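Local coordinates for Na Glutathione S-transferase 2 (Necator americanus, PDB 2ON5), which binds glutathione and, as a hookworm glutathione S-transferase, probably transfers it to electrophilic substrates, at residues Arg19-Leu24 with Ile191-Trp197; Val91-Tyr95 with Phe132-Met136; Glu101-Tyr105 with Leu120-Leu125. All blocks are in the same frame, centred on the assembly; numbering follows the deposited sequence.

Contact 1: Arg19-Leu24 with Ile191-Trp197; sequences RQIFAL and IPALKKW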
loop_
_atom_site.group_PDB
_atom_site.type_symbol
_atom_site.label_atom_id
_atom_site.label_comp_id
_atom_site.label_asym_id
_atom_site.label_seq_id
_atom_site.Cartn_x
_atom_site.Cartn_y
_atom_site.Cartn_z
ATOM N N ARG A 19 2.477 16.960 -2.074
ATOM C CA ARG A 19 2.695 18.406 -2.145
ATOM C C ARG A 19 3.355 18.922 -0.836
ATOM O O ARG A 19 4.109 19.898 -0.857
ATOM C CB ARG A 19 1.389 19.157 -2.403
ATOM C CG ARG A 19 0.678 18.760 -3.684
ATOM C CD ARG A 19 -0.419 19.774 -4.046
ATOM N NE ARG A 19 -1.242 19.317 -5.155
ATOM C CZ ARG A 19 -2.481 18.867 -5.032
ATOM N NH1 ARG A 19 -3.011 18.767 -3.825
ATOM N NH2 ARG A 19 -3.169 18.488 -6.112
ATOM N N GLN A 20 3.042 18.286 0.285
ATOM C CA GLN A 20 3.544 18.765 1.584
ATOM C C GLN A 20 4.966 18.299 1.798
ATOM O O GLN A 20 5.720 18.969 2.471
ATOM C CB GLN A 20 2.637 18.355 2.753
ATOM C CG GLN A 20 1.303 19.149 2.698
ATOM C CD GLN A 20 0.269 18.732 3.727
ATOM O OE1 GLN A 20 -0.898 19.141 3.642
ATOM N NE2 GLN A 20 0.676 17.906 4.697
ATOM N N ILE A 21 5.313 17.154 1.233
ATOM C CA ILE A 21 6.726 16.720 1.218
ATOM C C ILE A 21 7.577 17.749 0.458
ATOM O O ILE A 21 8.648 18.168 0.940
ATOM C CB ILE A 21 6.891 15.341 0.599
ATOM C CG1 ILE A 21 6.259 14.278 1.528
ATOM C CG2 ILE A 21 8.399 15.093 0.273
ATOM C CD1 ILE A 21 6.034 12.873 0.848
ATOM N N PHE A 22 7.090 18.186 -0.704
ATOM C CA PHE A 22 7.839 19.208 -1.477
ATOM C C PHE A 22 8.007 20.497 -0.687
ATOM O O PHE A 22 9.087 21.103 -0.697
ATOM C CB PHE A 22 7.173 19.531 -2.822
ATOM C CG PHE A 22 7.373 18.493 -3.890
ATOM C CD1 PHE A 22 8.647 18.156 -4.335
ATOM C CD2 PHE A 22 6.269 17.898 -4.510
ATOM C CE1 PHE A 22 8.831 17.216 -5.333
ATOM C CE2 PHE A 22 6.448 16.961 -5.556
ATOM C CZ PHE A 22 7.728 16.618 -5.950
ATOM N N ALA A 23 6.931 20.940 -0.032
ATOM C CA ALA A 23 6.967 22.143 0.804
ATOM C C ALA A 23 7.977 22.027 1.930
ATOM O O ALA A 23 8.771 22.929 2.132
ATOM C CB ALA A 23 5.566 22.455 1.360
ATOM N N LEU A 24 7.952 20.915 2.664
ATOM C CA LEU A 24 8.916 20.705 3.751
ATOM C C LEU A 24 10.367 20.686 3.265
ATOM O O LEU A 24 11.285 21.100 3.983
ATOM C CB LEU A 24 8.619 19.402 4.501
ATOM C CG LEU A 24 7.326 19.398 5.333
ATOM C CD1 LEU A 24 7.099 18.055 5.975
ATOM C CD2 LEU A 24 7.372 20.497 6.374
ATOM N N ILE A 191 4.340 23.087 11.759
ATOM C CA ILE A 191 5.719 23.110 11.252
ATOM C C ILE A 191 5.770 24.261 10.234
ATOM O O ILE A 191 4.950 24.303 9.334
ATOM C CB ILE A 191 6.115 21.771 10.585
ATOM C CG1 ILE A 191 6.112 20.632 11.628
ATOM C CG2 ILE A 191 7.456 21.948 9.826
ATOM C CD1 ILE A 191 6.182 19.201 11.042
ATOM N N PRO A 192 6.708 25.220 10.402
ATOM C CA PRO A 192 6.658 26.456 9.602
ATOM C C PRO A 192 6.459 26.311 8.091
ATOM O O PRO A 192 5.555 26.955 7.568
ATOM C CB PRO A 192 7.976 27.138 9.946
ATOM C CG PRO A 192 8.188 26.735 11.373
ATOM C CD PRO A 192 7.831 25.271 11.362
ATOM N N ALA A 193 7.254 25.481 7.405
ATOM C CA ALA A 193 7.101 25.346 5.939
ATOM C C ALA A 193 5.737 24.755 5.528
ATOM O O ALA A 193 5.183 25.089 4.480
ATOM C CB ALA A 193 8.253 24.541 5.334
ATOM N N LEU A 194 5.194 23.894 6.378
ATOM C CA LEU A 194 3.872 23.336 6.150
ATOM C C LEU A 194 2.790 24.377 6.439
ATOM O O LEU A 194 1.847 24.509 5.664
ATOM C CB LEU A 194 3.666 22.072 7.001
ATOM C CG LEU A 194 2.361 21.304 6.774
ATOM C CD1 LEU A 194 2.033 21.151 5.272
ATOM C CD2 LEU A 194 2.415 19.912 7.476
ATOM N N LYS A 195 2.936 25.110 7.543
ATOM C CA LYS A 195 1.960 26.153 7.910
ATOM C C LYS A 195 1.842 27.174 6.770
ATOM O O LYS A 195 0.734 27.571 6.394
ATOM C CB LYS A 195 2.374 26.847 9.202
ATOM C CG LYS A 195 1.342 27.847 9.733
ATOM C CD LYS A 195 1.796 28.411 11.060
ATOM C CE LYS A 195 0.856 29.534 11.503
ATOM N NZ LYS A 195 1.000 29.815 12.957
ATOM N N LYS A 196 2.981 27.538 6.190
ATOM C CA LYS A 196 2.986 28.472 5.062
ATOM C C LYS A 196 2.258 27.885 3.854
ATOM O O LYS A 196 1.440 28.568 3.233
ATOM C CB LYS A 196 4.415 28.875 4.689
ATOM C CG LYS A 196 4.499 29.882 3.530
ATOM C CD LYS A 196 5.912 30.414 3.423
ATOM C CE LYS A 196 6.166 31.123 2.083
ATOM N NZ LYS A 196 7.626 31.361 1.972
ATOM N N TRP A 197 2.537 26.621 3.525
ATOM C CA TRP A 197 1.839 25.940 2.406
ATOM C C TRP A 197 0.319 25.893 2.632
ATOM O O TRP A 197 -0.461 26.123 1.712
ATOM C CB TRP A 197 2.376 24.511 2.153
ATOM C CG TRP A 197 1.477 23.698 1.200
ATOM C CD1 TRP A 197 0.727 22.597 1.515
ATOM C CD2 TRP A 197 1.228 23.961 -0.202
ATOM N NE1 TRP A 197 0.037 22.148 0.393
ATOM C CE2 TRP A 197 0.325 22.974 -0.666
ATOM C CE3 TRP A 197 1.673 24.943 -1.098
ATOM C CZ2 TRP A 197 -0.134 22.935 -2.000
ATOM C CZ3 TRP A 197 1.221 24.897 -2.438
ATOM C CH2 TRP A 197 0.318 23.903 -2.867
#

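Contact 2: Val91-Tyr95 with Phe132-Met136; sequences VADQY and FFGFM. With EDO (1,2-ethanediol), chain P.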
loop_
_atom_site.group_PDB
_atom_site.type_symbol
_atom_site.label_atom_id
_atom_site.label_comp_id
_atom_site.label_asym_id
_atom_site.label_seq_id
_atom_site.Cartn_x
_atom_site.Cartn_y
_atom_site.Cartn_z
ATOM N N VAL A 91 2.449 1.933 9.283
ATOM C CA VAL A 91 1.446 2.946 9.644
ATOM C C VAL A 91 0.746 3.497 8.404
ATOM O O VAL A 91 -0.509 3.639 8.397
ATOM C CB VAL A 91 2.042 4.116 10.521
ATOM C CG1 VAL A 91 0.987 5.226 10.775
ATOM C CG2 VAL A 91 2.532 3.576 11.876
ATOM N N ALA A 92 1.532 3.802 7.360
ATOM C CA ALA A 92 0.960 4.327 6.124
ATOM C C ALA A 92 0.032 3.300 5.498
ATOM O O ALA A 92 -1.011 3.655 4.956
ATOM C CB ALA A 92 2.087 4.728 5.121
ATOM N N ASP A 93 0.425 2.029 5.567
ATOM C CA ASP A 93 -0.407 0.946 5.050
ATOM C C ASP A 93 -1.690 0.785 5.854
ATOM O O ASP A 93 -2.753 0.529 5.273
ATOM C CB ASP A 93 0.358 -0.380 5.012
ATOM C CG ASP A 93 1.147 -0.568 3.723
ATOM O OD1 ASP A 93 1.066 0.300 2.824
ATOM O OD2 ASP A 93 1.847 -1.601 3.611
ATOM N N GLN A 94 -1.615 0.934 7.169
ATOM C CA GLN A 94 -2.844 0.898 7.984
ATOM C C GLN A 94 -3.788 2.077 7.640
ATOM O O GLN A 94 -5.026 1.909 7.520
ATOM C CB GLN A 94 -2.525 0.878 9.487
ATOM C CG GLN A 94 -3.789 0.716 10.366
ATOM C CD GLN A 94 -4.305 -0.725 10.347
ATOM O OE1 GLN A 94 -3.655 -1.626 9.814
ATOM N NE2 GLN A 94 -5.500 -0.943 10.918
ATOM N N TYR A 95 -3.207 3.255 7.490
ATOM C CA TYR A 95 -3.925 4.433 6.940
ATOM C C TYR A 95 -4.619 4.154 5.582
ATOM O O TYR A 95 -5.771 4.553 5.368
ATOM C CB TYR A 95 -2.946 5.594 6.791
ATOM C CG TYR A 95 -3.572 6.812 6.106
ATOM C CD1 TYR A 95 -4.432 7.657 6.809
ATOM C CD2 TYR A 95 -3.304 7.091 4.760
ATOM C CE1 TYR A 95 -5.019 8.804 6.164
ATOM C CE2 TYR A 95 -3.882 8.221 4.097
ATOM C CZ TYR A 95 -4.733 9.057 4.810
ATOM O OH TYR A 95 -5.319 10.143 4.200
ATOM N N PHE A 132 -9.375 2.843 13.750
ATOM C CA PHE A 132 -8.119 3.356 13.191
ATOM C C PHE A 132 -7.360 4.259 14.165
ATOM O O PHE A 132 -6.170 4.018 14.436
ATOM C CB PHE A 132 -8.359 4.030 11.844
ATOM C CG PHE A 132 -7.119 4.656 11.250
ATOM C CD1 PHE A 132 -7.126 5.983 10.878
ATOM C CD2 PHE A 132 -5.949 3.914 11.085
ATOM C CE1 PHE A 132 -5.981 6.577 10.360
ATOM C CE2 PHE A 132 -4.806 4.485 10.533
ATOM C CZ PHE A 132 -4.821 5.829 10.178
ATOM N N PHE A 133 -8.062 5.266 14.707
ATOM C CA PHE A 133 -7.474 6.223 15.655
ATOM C C PHE A 133 -7.007 5.499 16.921
ATOM O O PHE A 133 -6.118 5.970 17.634
ATOM C CB PHE A 133 -8.481 7.314 16.032
ATOM C CG PHE A 133 -8.759 8.340 14.937
ATOM C CD1 PHE A 133 -8.281 8.180 13.637
ATOM C CD2 PHE A 133 -9.514 9.475 15.236
ATOM C CE1 PHE A 133 -8.577 9.134 12.676
ATOM C CE2 PHE A 133 -9.850 10.417 14.267
ATOM C CZ PHE A 133 -9.366 10.255 12.998
ATOM N N GLY A 134 -7.630 4.363 17.220
ATOM C CA GLY A 134 -7.212 3.534 18.363
ATOM C C GLY A 134 -5.805 2.984 18.158
ATOM O O GLY A 134 -4.994 2.986 19.080
ATOM N N PHE A 135 -5.506 2.511 16.949
ATOM C CA PHE A 135 -4.148 2.056 16.638
ATOM C C PHE A 135 -3.134 3.199 16.587
ATOM O O PHE A 135 -2.002 3.035 17.021
ATOM C CB PHE A 135 -4.112 1.216 15.362
ATOM C CG PHE A 135 -4.943 -0.045 15.444
ATOM C CD1 PHE A 135 -5.962 -0.287 14.536
ATOM C CD2 PHE A 135 -4.726 -0.965 16.457
ATOM C CE1 PHE A 135 -6.745 -1.465 14.614
ATOM C CE2 PHE A 135 -5.510 -2.138 16.550
ATOM C CZ PHE A 135 -6.515 -2.380 15.624
ATOM N N MET A 136 -3.544 4.344 16.053
ATOM C CA MET A 136 -2.679 5.532 15.966
ATOM C C MET A 136 -2.293 6.052 17.356
ATOM O O MET A 136 -1.151 6.453 17.583
ATOM C CB MET A 136 -3.349 6.630 15.132
ATOM C CG MET A 136 -3.546 6.272 13.648
ATOM S SD MET A 136 -2.076 5.635 12.791
ATOM C CE MET A 136 -2.216 3.860 12.991
HETATM C C1 EDO P . -5.503 9.058 0.706
HETATM O O1 EDO P . -5.671 9.864 1.858
HETATM C C2 EDO P . -4.267 8.187 0.889
HETATM O O2 EDO P . -4.695 6.845 0.871
#

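Contact 3: Glu101-Tyr105 with Leu120-Leu125; sequences EIRPY and LFKELL. With EDO (1,2-ethanediol), chain L.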
loop_
_atom_site.group_PDB
_atom_site.type_symbol
_atom_site.label_atom_id
_atom_site.label_comp_id
_atom_site.label_asym_id
_atom_site.label_seq_id
_atom_site.Cartn_x
_atom_site.Cartn_y
_atom_site.Cartn_z
ATOM N N GLU A 101 -11.639 1.654 3.560
ATOM C CA GLU A 101 -12.861 1.472 4.330
ATOM C C GLU A 101 -13.838 2.638 4.154
ATOM O O GLU A 101 -15.041 2.421 3.988
ATOM C CB GLU A 101 -12.534 1.265 5.806
ATOM C CG GLU A 101 -13.725 0.920 6.681
ATOM C CD GLU A 101 -13.319 0.327 8.032
ATOM O OE1 GLU A 101 -14.223 -0.059 8.803
ATOM O OE2 GLU A 101 -12.104 0.257 8.338
ATOM N N ILE A 102 -13.331 3.866 4.188
ATOM C CA ILE A 102 -14.196 5.061 4.061
ATOM C C ILE A 102 -14.340 5.630 2.633
ATOM O O ILE A 102 -14.919 6.725 2.441
ATOM C CB ILE A 102 -13.785 6.163 5.077
ATOM C CG1 ILE A 102 -12.381 6.710 4.755
ATOM C CG2 ILE A 102 -13.887 5.621 6.528
ATOM C CD1 ILE A 102 -12.065 8.071 5.366
ATOM N N ARG A 103 -13.845 4.886 1.637
ATOM C CA ARG A 103 -13.944 5.311 0.225
ATOM C C ARG A 103 -15.341 5.814 -0.233
ATOM O O ARG A 103 -15.420 6.816 -0.939
ATOM C CB ARG A 103 -13.443 4.233 -0.736
ATOM C CG ARG A 103 -13.447 4.711 -2.197
ATOM C CD ARG A 103 -13.096 3.607 -3.226
ATOM N NE ARG A 103 -12.112 2.634 -2.755
ATOM C CZ ARG A 103 -10.787 2.802 -2.760
ATOM N NH1 ARG A 103 -10.244 3.943 -3.184
ATOM N NH2 ARG A 103 -9.997 1.821 -2.326
ATOM N N PRO A 104 -16.428 5.121 0.164
ATOM C CA PRO A 104 -17.776 5.627 -0.195
ATOM C C PRO A 104 -18.042 7.054 0.291
ATOM O O PRO A 104 -18.692 7.846 -0.420
ATOM C CB PRO A 104 -18.719 4.625 0.500
ATOM C CG PRO A 104 -17.920 3.375 0.596
ATOM C CD PRO A 104 -16.516 3.845 0.897
ATOM N N TYR A 105 -17.543 7.389 1.485
ATOM C CA TYR A 105 -17.665 8.746 2.012
ATOM C C TYR A 105 -16.837 9.749 1.187
ATOM O O TYR A 105 -17.310 10.829 0.793
ATOM C CB TYR A 105 -17.262 8.770 3.513
ATOM C CG TYR A 105 -17.125 10.161 4.053
ATOM C CD1 TYR A 105 -18.239 10.844 4.540
ATOM C CD2 TYR A 105 -15.886 10.823 4.034
ATOM C CE1 TYR A 105 -18.134 12.154 5.002
ATOM C CE2 TYR A 105 -15.760 12.136 4.496
ATOM C CZ TYR A 105 -16.906 12.793 4.989
ATOM O OH TYR A 105 -16.819 14.084 5.443
ATOM N N LEU A 120 -23.116 9.324 5.718
ATOM C CA LEU A 120 -21.953 8.455 5.546
ATOM C C LEU A 120 -20.913 8.691 6.633
ATOM O O LEU A 120 -20.215 7.757 7.062
ATOM C CB LEU A 120 -21.285 8.700 4.197
ATOM C CG LEU A 120 -21.532 7.816 2.964
ATOM C CD1 LEU A 120 -22.151 6.453 3.277
ATOM C CD2 LEU A 120 -22.308 8.589 1.955
ATOM N N PHE A 121 -20.786 9.944 7.059
ATOM C CA PHE A 121 -19.816 10.288 8.083
ATOM C C PHE A 121 -20.197 9.548 9.363
ATOM O O PHE A 121 -19.364 8.882 9.981
ATOM C CB PHE A 121 -19.744 11.805 8.305
ATOM C CG PHE A 121 -19.015 12.198 9.573
ATOM C CD1 PHE A 121 -17.620 12.313 9.583
ATOM C CD2 PHE A 121 -19.715 12.432 10.755
ATOM C CE1 PHE A 121 -16.945 12.654 10.740
ATOM C CE2 PHE A 121 -19.043 12.777 11.919
ATOM C CZ PHE A 121 -17.662 12.891 11.918
ATOM N N LYS A 122 -21.481 9.632 9.720
ATOM C CA LYS A 122 -21.993 8.985 10.916
ATOM C C LYS A 122 -21.959 7.468 10.822
ATOM O O LYS A 122 -21.577 6.799 11.773
ATOM C CB LYS A 122 -23.431 9.445 11.216
ATOM C CG LYS A 122 -23.505 10.761 11.958
ATOM C CD LYS A 122 -24.980 11.089 12.353
ATOM C CE LYS A 122 -25.660 11.937 11.318
ATOM N NZ LYS A 122 -27.129 12.120 11.622
ATOM N N GLU A 123 -22.364 6.927 9.680
ATOM C CA GLU A 123 -22.606 5.491 9.577
ATOM C C GLU A 123 -21.337 4.727 9.199
ATOM O O GLU A 123 -21.160 3.575 9.593
ATOM C CB GLU A 123 -23.746 5.202 8.584
ATOM C CG GLU A 123 -25.116 5.766 9.014
ATOM C CD GLU A 123 -26.292 5.313 8.113
ATOM O OE1 GLU A 123 -26.060 4.696 7.051
ATOM O OE2 GLU A 123 -27.458 5.578 8.481
ATOM N N LEU A 124 -20.454 5.395 8.454
ATOM C CA LEU A 124 -19.256 4.772 7.910
ATOM C C LEU A 124 -17.964 5.275 8.580
ATOM O O LEU A 124 -17.194 4.481 9.148
ATOM C CB LEU A 124 -19.204 4.995 6.390
ATOM C CG LEU A 124 -18.092 4.289 5.611
ATOM C CD1 LEU A 124 -17.982 2.842 5.997
ATOM C CD2 LEU A 124 -18.311 4.430 4.118
ATOM N N LEU A 125 -17.747 6.589 8.530
ATOM C CA LEU A 125 -16.467 7.149 8.985
ATOM C C LEU A 125 -16.258 7.042 10.513
ATOM O O LEU A 125 -15.189 6.611 10.966
ATOM C CB LEU A 125 -16.293 8.588 8.466
ATOM C CG LEU A 125 -14.876 9.162 8.505
ATOM C CD1 LEU A 125 -14.707 10.301 7.489
ATOM C CD2 LEU A 125 -14.527 9.645 9.899
HETATM C C1 EDO L . -14.371 16.932 4.464
HETATM O O1 EDO L . -14.738 15.596 4.064
HETATM C C2 EDO L . -13.904 17.828 3.327
HETATM O O2 EDO L . -13.038 17.165 2.371
HETATM O O HOH W 1 -17.076 1.706 9.233
#

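Contact 1: Arg19-Leu24 with Ile191-Trp197
This is a helix-to-helix contact between the two domains of the glutathione S-transferase fold: helix 16-25 of the thioredoxin-like N-terminal domain packs against helix 192-200, the last helix of the all-helical C-terminal domain. The short axes approach to 8.7 Å with 126° between their N-to-C directions, so the helices cross steeply and run in broadly opposing senses. Small residues allow the backbones to come close where Leu-24 and Ala-193 face each other, their CA atoms 5.4 Å apart; there the methyl CB of Ala-193 lies 3.6 Å from the carbonyl O of Ala-23. Leu-24 starts out sideways, but its CD2 reaches back across the gap, 3.7 Å from CG2 of Ile-191 and 4.1 Å from CB of Leu-194. Ile-191 holds the N-cap position of its helix, so this apolar patch gathers around the helix start. One turn further on, Trp-197 lies beside Arg-19, Gln-20 and Ala-23, and it has the largest area covered in the contact. Across the segments the contacts are van der Waals in kind; the guanidinium of Arg-19 and NE1 of Trp-197 find polar partners outside them. Arg-19 forms salt bridges with Asp-31 and Glu-16, and Glu-16 also accepts a hydrogen bond from NE1, tying both segments to one carboxylate. Leu-158 of helix 155-168 touches Gln-20 and Leu-194 alike. The aliphatic part of Arg-19 is what meets the indole, with CD 3.8 Å from CZ2 of Trp-197.

Contact 2: Val91-Tyr95 with Phe132-Met136
Phe-132 lays the end of its ring over the backbone of the neighbouring helix, its CZ 3.6 Å from CA of Tyr-95 and its CE2 3.9 Å from C of Gln-94. That CZ meets the Tyr-95 ring at its edge, 3.9 Å from CD1. The two short axes are nearly antiparallel (169°) but 11.0 Å apart, a spacing bridged by long side chains. Helices 82-101 and 117-143 are the two long helices of the glutathione S-transferase C-terminal domain, and this pairing forms part of its helical bundle; Phe-132 also stacks on Tyr-98. At the other end Met-136 brings SD to 3.7 Å from CG1 of Val-91. The CA-to-CB bond of Gln-94 points toward 132-136, and its CG lies 3.9 Å from CE2 of Phe-132; its side chain is about 6 Å, nearest atoms, from a bound glutathione. Phe-48 and Pro-47 of the second subunit pack alongside. Tyr-95 OH makes a very short hydrogen bond, 2.4 Å, to O1 of a 1,2-ethanediol probably from the crystallisation liquor.

Contact 3: Glu101-Tyr105 with Leu120-Leu125
Tyr-105 and Leu-124 do most of the work where the start of helix 103-110 meets helix 117-143. With chi1 at t, the Tyr-105 ring extends across the neighbouring helix and touches three of its residues: CD1 lies 3.7 Å from CB of Leu-120 at the ring edge, CE1 3.7 Å from CB of Phe-121, and over one face Leu-125 makes a CH-pi contact, its CD1 3.9 Å from the Tyr-105 ring centroid. Leu-125 is t at both chi angles, which carries CD1 over the tyrosine and also to 4.1 Å from CD1 of Ile-102. Leu-124 adopts the t,p rotamer: CD2 packs 3.6 Å from CB of Pro-104, and both methyls lie near the carbonyl O of Glu-101, CD1 at 3.6 Å and CD2 at 3.8 Å. Leu-120, off the usual wells at chi1 -98° and chi2 -17°, still places CD2 4.4 Å from O of Pro-104. The wider pi-type turn at 121-125, in which Leu-125 N donates a hydrogen bond to Leu-120 O (3.1 Å), puts Leu-124 and Leu-125 both on the side facing 101-105. A water donates to Leu-124 O at 2.8 Å and weakly to Glu-101 OE1 at 3.4 Å; that carboxylate has its stronger partner in Lys-131. Ile-102 is the first residue to leave helical phi/psi after helix 82-101 and stands at the N-cap position of helix 103-110, so the contact joins this helix junction to helix 117-143 within the glutathione S-transferase C-terminal domain. Ile-167 of helix 155-168 covers Tyr-105, Phe-121 and Leu-125, while His-163 of that helix meets Ile-102.

In the fold
Along the chain the contacts are nested: contact 3 lies inside the loop closed by contact 2, and both lie inside that closed by contact 1. Contacts 2 and 3 share helix 117-143, which meets helix 82-101 in one and the following helix 103-110 in the other; their centres are about 16 Å apart and their nearest atoms about 6 Å. Contact 1 is more remote, its centre about 22 Å from that of contact 2 and about 28 Å from that of contact 3, which lies across the chain's centre. Helix 155-168 touches all three. Contacts 2 and 3 both lie within the helical domain, with contact 2 bordering the second subunit, whereas contact 1 fastens that domain to the thioredoxin-like one.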